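PDB 4MZD: nisin leader peptide-processing serine protease NisP from Lactococcus lactis subsp. lactis, which probably acts as a subtilisin-like serine endopeptidase, the cell-wall-linked protease that removes the leader peptide from the precursor of the antibiotic nisin. Local coordinates for residues I98-I103 and M145-E150; P138-D143 and I172-G177. All coordinates share one frame; numbering follows the deposited sequence.

Contact 1. Residues I98-I103 and M145-E150; sequences IIDSGI and MGHGTE
Ser101 and Gly148 bring the two backbones closest, their CA atoms 4.6 Å apart, where the chain leaving strand 95-100 turns across the first turn of helix 147-156. With no side chain on Gly148, the carbonyl of Gly102 comes down onto the helix backbone, and Gly102 O accepts a CA-H...O contact from Gly148 CA at 3.3 Å. A water within hydrogen-bonding distance of Gly102 O and Gly148 O can bridge the two carbonyls. Gly146 holds the N-cap position, and the amide of Gly148 in the first turn is taken by a side chain, Ser101 OG, at 2.8 Å. That hydroxyl also bonds to Asp143 OD1. Beside it, Met145 bends at chi3 (29°) and lays SD against Ser101 CB, 3.9 Å away.

Asp100 meets the imidazole of His147 at its edge, carboxylate and ring only 20° from coplanar. His147 ND1 donates to the syn lone pair of Asp100 OD1 over 2.7 Å, straight at 179° and in the ring plane. The anti lone pair of the same oxygen receives Ser101 N, also at 2.7 Å, so two donors help to hold the carboxylate's rotation. Across the ring, NE2 bonds to Ser353 OG and to the C-terminal Arg488 OXT. Asp100, His147 and Ser353 are the predicted charge relay system of this subtilase, and the in-plane bond is consistent with an imidazole held in one orientation, NE2 beside the serine.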
loop_
_atom_site.group_PDB
_atom_site.type_symbol
_atom_site.label_atom_id
_atom_site.label_comp_id
_atom_site.label_asym_id
_atom_site.label_seq_id
_atom_site.Cartn_x
_atom_site.Cartn_y
_atom_site.Cartn_z
ATOM N N ILE A 98 -5.848 -1.169 7.702
ATOM C CA ILE A 98 -5.648 -0.438 6.461
ATOM C C ILE A 98 -5.586 1.056 6.747
ATOM O O ILE A 98 -6.581 1.658 7.164
ATOM C CB ILE A 98 -6.763 -0.708 5.437
ATOM C CG1 ILE A 98 -7.015 -2.207 5.263
ATOM C CG2 ILE A 98 -6.403 -0.068 4.095
ATOM C CD1 ILE A 98 -8.194 -2.497 4.349
ATOM N N ILE A 99 -4.410 1.641 6.538
ATOM C CA ILE A 99 -4.189 3.061 6.785
ATOM C C ILE A 99 -4.281 3.761 5.432
ATOM O O ILE A 99 -3.375 3.671 4.605
ATOM C CB ILE A 99 -2.821 3.280 7.447
ATOM C CG1 ILE A 99 -2.792 2.573 8.810
ATOM C CG2 ILE A 99 -2.531 4.763 7.590
ATOM C CD1 ILE A 99 -1.469 2.695 9.569
ATOM N N ASP A 100 -5.411 4.416 5.186
ATOM C CA ASP A 100 -5.723 4.873 3.840
ATOM C C ASP A 100 -6.863 5.887 3.900
ATOM O O ASP A 100 -7.042 6.556 4.920
ATOM C CB ASP A 100 -6.032 3.670 2.929
ATOM C CG ASP A 100 -5.620 3.906 1.491
ATOM O OD1 ASP A 100 -6.262 4.753 0.840
ATOM O OD2 ASP A 100 -4.678 3.234 1.015
ATOM N N SER A 101 -7.645 6.002 2.832
ATOM C CA SER A 101 -8.676 7.040 2.796
ATOM C C SER A 101 -10.013 6.636 3.421
ATOM O O SER A 101 -11.003 7.342 3.243
ATOM C CB SER A 101 -8.901 7.550 1.367
ATOM O OG SER A 101 -9.528 6.575 0.556
ATOM N N GLY A 102 -10.041 5.529 4.161
ATOM C CA GLY A 102 -11.280 5.029 4.724
ATOM C C GLY A 102 -11.840 3.904 3.881
ATOM O O GLY A 102 -11.136 3.325 3.053
ATOM N N ILE A 103 -13.109 3.573 4.082
ATOM C CA ILE A 103 -13.711 2.503 3.306
ATOM C C ILE A 103 -15.191 2.775 3.118
ATOM O O ILE A 103 -15.803 3.484 3.915
ATOM C CB ILE A 103 -13.507 1.126 4.002
ATOM C CG1 ILE A 103 -13.618 -0.044 3.011
ATOM C CG2 ILE A 103 -14.471 0.959 5.181
ATOM C CD1 ILE A 103 -13.213 -1.381 3.601
ATOM N N MET A 145 -12.797 9.347 -1.284
ATOM C CA MET A 145 -11.902 9.345 -2.439
ATOM C C MET A 145 -12.131 8.153 -3.361
ATOM O O MET A 145 -12.258 8.305 -4.579
ATOM C CB MET A 145 -10.442 9.344 -1.969
ATOM C CG MET A 145 -9.964 10.652 -1.354
ATOM S SD MET A 145 -8.211 10.664 -0.843
ATOM C CE MET A 145 -7.527 9.512 -2.010
ATOM N N GLY A 146 -12.156 6.965 -2.766
ATOM C CA GLY A 146 -12.223 5.718 -3.505
ATOM C C GLY A 146 -11.009 4.854 -3.230
ATOM O O GLY A 146 -11.091 3.627 -3.230
ATOM N N HIS A 147 -9.874 5.503 -2.975
ATOM C CA HIS A 147 -8.605 4.808 -2.878
ATOM C C HIS A 147 -8.616 3.718 -1.802
ATOM O O HIS A 147 -8.182 2.591 -2.039
ATOM C CB HIS A 147 -7.490 5.819 -2.612
ATOM C CG HIS A 147 -6.123 5.244 -2.754
ATOM N ND1 HIS A 147 -5.407 4.760 -1.684
ATOM C CD2 HIS A 147 -5.344 5.060 -3.845
ATOM C CE1 HIS A 147 -4.239 4.313 -2.106
ATOM N NE2 HIS A 147 -4.178 4.478 -3.414
ATOM N N GLY A 148 -9.113 4.052 -0.615
ATOM C CA GLY A 148 -9.119 3.097 0.479
ATOM C C GLY A 148 -9.981 1.881 0.197
ATOM O O GLY A 148 -9.663 0.763 0.611
ATOM N N THR A 149 -11.096 2.099 -0.486
ATOM C CA THR A 149 -11.983 1.006 -0.860
ATOM C C THR A 149 -11.326 0.125 -1.925
ATOM O O THR A 149 -11.460 -1.112 -1.906
ATOM C CB THR A 149 -13.343 1.561 -1.337
ATOM O OG1 THR A 149 -13.926 2.334 -0.281
ATOM C CG2 THR A 149 -14.307 0.450 -1.728
ATOM N N GLU A 150 -10.595 0.762 -2.838
ATOM C CA GLU A 150 -9.873 0.069 -3.901
ATOM C C GLU A 150 -8.757 -0.808 -3.318
ATOM O O GLU A 150 -8.572 -1.960 -3.739
ATOM C CB GLU A 150 -9.342 1.101 -4.905
ATOM C CG GLU A 150 -10.466 1.792 -5.672
ATOM C CD GLU A 150 -10.124 3.166 -6.208
ATOM O OE1 GLU A 150 -8.952 3.585 -6.138
ATOM O OE2 GLU A 150 -11.061 3.832 -6.707
HETATM O O HOH W 1 -9.530 1.140 3.531
#

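Contact 2. Residues P138-D143 and I172-G177; sequences PSDIVD and IYRVFG
Asp140 O is gripped twice by the guanidinium of Arg174, which comes side-on and offers two nitrogens to one carbonyl oxygen. NE gives the shorter and straighter bond, 2.8 Å to Asp140 O with 161° at the hydrogen, while NH1 reaches the same atom at 3.1 Å. The oxygen lies in the guanidinium plane, yet both nitrogens approach it from one face of the carbonyl plane. The arginine leaves strand 169-174 with CG opposite the backbone N (chi1 -175°) and bends at chi3 (75°), which brings NE and NH1 round to Asp140 O. NH2 donates to Phe176 O, at 3.0 Å, within its own segment.

The carboxylate of Asp140 faces the arginine less directly. Its OD2 is 3.9 Å from Arg174 NH1, a long salt bridge of charges alone, since the oxygen lies well out of the guanidinium plane, and a water that donates to OD2 makes only a weak link to NH1. Glu134 supplies NH1 with a further salt bridge.

Toward the sheet the contact turns apolar. In one of its two conformers, Ile141 sets CB 4.0 Å from Ile172 CG2, and its CG2 branch rests against Arg174 CB. Val142 O packs against Arg174 CD at 3.5 Å. Because NE, NH1 and NH2 all bond to backbone carbonyls, one arginine ties an irregular loop to the chain leaving a sheet strand; the two nearby carboxylates probably steady its positive charge.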
loop_
_atom_site.group_PDB
_atom_site.type_symbol
_atom_site.label_atom_id
_atom_site.label_comp_id
_atom_site.label_asym_id
_atom_site.label_seq_id
_atom_site.Cartn_x
_atom_site.Cartn_y
_atom_site.Cartn_z
ATOM N N PRO A 138 -13.775 11.132 15.329
ATOM C CA PRO A 138 -12.927 9.935 15.282
ATOM C C PRO A 138 -13.617 8.696 14.725
ATOM O O PRO A 138 -12.931 7.723 14.428
ATOM C CB PRO A 138 -12.554 9.711 16.751
ATOM C CG PRO A 138 -13.619 10.393 17.520
ATOM C CD PRO A 138 -13.971 11.604 16.710
ATOM N N SER A 139 -14.941 8.726 14.591
ATOM C CA SER A 139 -15.677 7.571 14.088
ATOM C C SER A 139 -16.011 7.647 12.602
ATOM O O SER A 139 -16.632 6.725 12.064
ATOM C CB SER A 139 -16.966 7.371 14.887
ATOM O OG SER A 139 -16.679 7.175 16.255
ATOM N N ASP A 140 -15.604 8.730 11.942
ATOM C CA ASP A 140 -15.944 8.951 10.536
ATOM C C ASP A 140 -14.867 8.368 9.631
ATOM O O ASP A 140 -13.858 9.020 9.358
ATOM C CB ASP A 140 -16.096 10.450 10.270
ATOM C CG ASP A 140 -16.505 10.760 8.841
ATOM O OD1 ASP A 140 -16.529 9.836 7.999
ATOM O OD2 ASP A 140 -16.792 11.943 8.556
ATOM N N ILE A 141 -15.090 7.134 9.181
ATOM C CA ILE A 141 -14.123 6.452 8.328
ATOM C C ILE A 141 -14.630 6.248 6.900
ATOM O O ILE A 141 -14.080 5.456 6.140
ATOM C CB ILE A 141 -13.610 5.133 8.966
ATOM C CG1 ILE A 141 -14.768 4.249 9.442
ATOM C CG2 ILE A 141 -12.672 5.446 10.135
ATOM C CD1 ILE A 141 -15.604 3.655 8.328
ATOM N N VAL A 142 -15.664 6.995 6.535
ATOM C CA VAL A 142 -16.223 6.915 5.191
ATOM C C VAL A 142 -15.191 7.354 4.144
ATOM O O VAL A 142 -14.487 8.347 4.329
ATOM C CB VAL A 142 -17.500 7.774 5.090
ATOM C CG1 VAL A 142 -17.986 7.865 3.654
ATOM C CG2 VAL A 142 -18.585 7.209 6.009
ATOM N N ASP A 143 -15.117 6.609 3.049
ATOM C CA ASP A 143 -14.148 6.862 1.990
ATOM C C ASP A 143 -14.712 7.879 1.004
ATOM O O ASP A 143 -15.620 7.565 0.225
ATOM C CB ASP A 143 -13.839 5.543 1.284
ATOM C CG ASP A 143 -12.813 5.681 0.185
ATOM O OD1 ASP A 143 -12.183 6.757 0.055
ATOM O OD2 ASP A 143 -12.629 4.690 -0.547
ATOM N N ILE A 172 -10.079 -0.331 9.845
ATOM C CA ILE A 172 -9.952 0.834 8.975
ATOM C C ILE A 172 -9.471 2.072 9.717
ATOM O O ILE A 172 -10.101 2.514 10.677
ATOM C CB ILE A 172 -11.317 1.149 8.331
ATOM C CG1 ILE A 172 -11.897 -0.105 7.668
ATOM C CG2 ILE A 172 -11.215 2.326 7.378
ATOM C CD1 ILE A 172 -11.027 -0.686 6.597
ATOM N N TYR A 173 -8.369 2.644 9.230
ATOM C CA TYR A 173 -7.749 3.819 9.838
ATOM C C TYR A 173 -7.638 4.896 8.770
ATOM O O TYR A 173 -6.856 4.771 7.828
ATOM C CB TYR A 173 -6.392 3.445 10.464
ATOM C CG TYR A 173 -6.606 2.331 11.453
ATOM C CD1 TYR A 173 -7.058 2.600 12.739
ATOM C CD2 TYR A 173 -6.464 1.002 11.078
ATOM C CE1 TYR A 173 -7.338 1.577 13.627
ATOM C CE2 TYR A 173 -6.742 -0.029 11.963
ATOM C CZ TYR A 173 -7.172 0.264 13.234
ATOM O OH TYR A 173 -7.453 -0.764 14.104
ATOM N N ARG A 174 -8.461 5.934 8.892
ATOM C CA ARG A 174 -8.553 6.939 7.844
ATOM C C ARG A 174 -7.565 8.074 8.073
ATOM O O ARG A 174 -7.587 8.727 9.120
ATOM C CB ARG A 174 -9.976 7.493 7.743
ATOM C CG ARG A 174 -10.154 8.451 6.577
ATOM C CD ARG A 174 -11.598 8.723 6.204
ATOM N NE ARG A 174 -12.288 9.618 7.125
ATOM C CZ ARG A 174 -12.312 10.948 7.033
ATOM N NH1 ARG A 174 -13.006 11.648 7.919
ATOM N NH2 ARG A 174 -11.673 11.578 6.062
ATOM N N VAL A 175 -6.712 8.303 7.073
ATOM C CA VAL A 175 -5.714 9.367 7.123
ATOM C C VAL A 175 -5.789 10.310 5.923
ATOM O O VAL A 175 -4.947 11.193 5.778
ATOM C CB VAL A 175 -4.271 8.822 7.282
ATOM C CG1 VAL A 175 -4.134 8.039 8.581
ATOM C CG2 VAL A 175 -3.863 7.984 6.078
ATOM N N PHE A 176 -6.791 10.135 5.067
ATOM C CA PHE A 176 -7.042 11.076 3.980
ATOM C C PHE A 176 -8.489 11.513 4.019
ATOM O O PHE A 176 -9.382 10.716 4.328
ATOM C CB PHE A 176 -6.813 10.453 2.600
ATOM C CG PHE A 176 -5.379 10.133 2.293
ATOM C CD1 PHE A 176 -4.563 11.058 1.654
ATOM C CD2 PHE A 176 -4.849 8.900 2.631
ATOM C CE1 PHE A 176 -3.248 10.755 1.357
ATOM C CE2 PHE A 176 -3.533 8.596 2.356
ATOM C CZ PHE A 176 -2.731 9.523 1.711
ATOM N N GLY A 177 -8.704 12.777 3.665
ATOM C CA GLY A 177 -10.018 13.292 3.343
ATOM C C GLY A 177 -10.206 13.150 1.847
ATOM O O GLY A 177 -10.552 12.081 1.355
HETATM O O HOH W 2 -15.146 14.200 8.130
#

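In the fold
The two contacts, with centres 8 Å apart, alternate along the chain in the order 98-103, 138-143, 145-150, 172-177. Strands 95-100 and 169-174 are parallel neighbours in the central sheet of the subtilisin-like fold, and helix 147-156 comes before the second of them. The loop of contact 2 runs directly into the helix start of contact 1, and Asp143 makes the join: besides the serine of contact 1, it reaches the helix, OD2 probably bonding to Thr149 OG1. Ser101 O also packs against Arg174 CD. The predicted catalytic Asp and His thus sit beside a loop fastened to the neighbouring strand, an example of an active site built where strand ends, loops and a helix start converge.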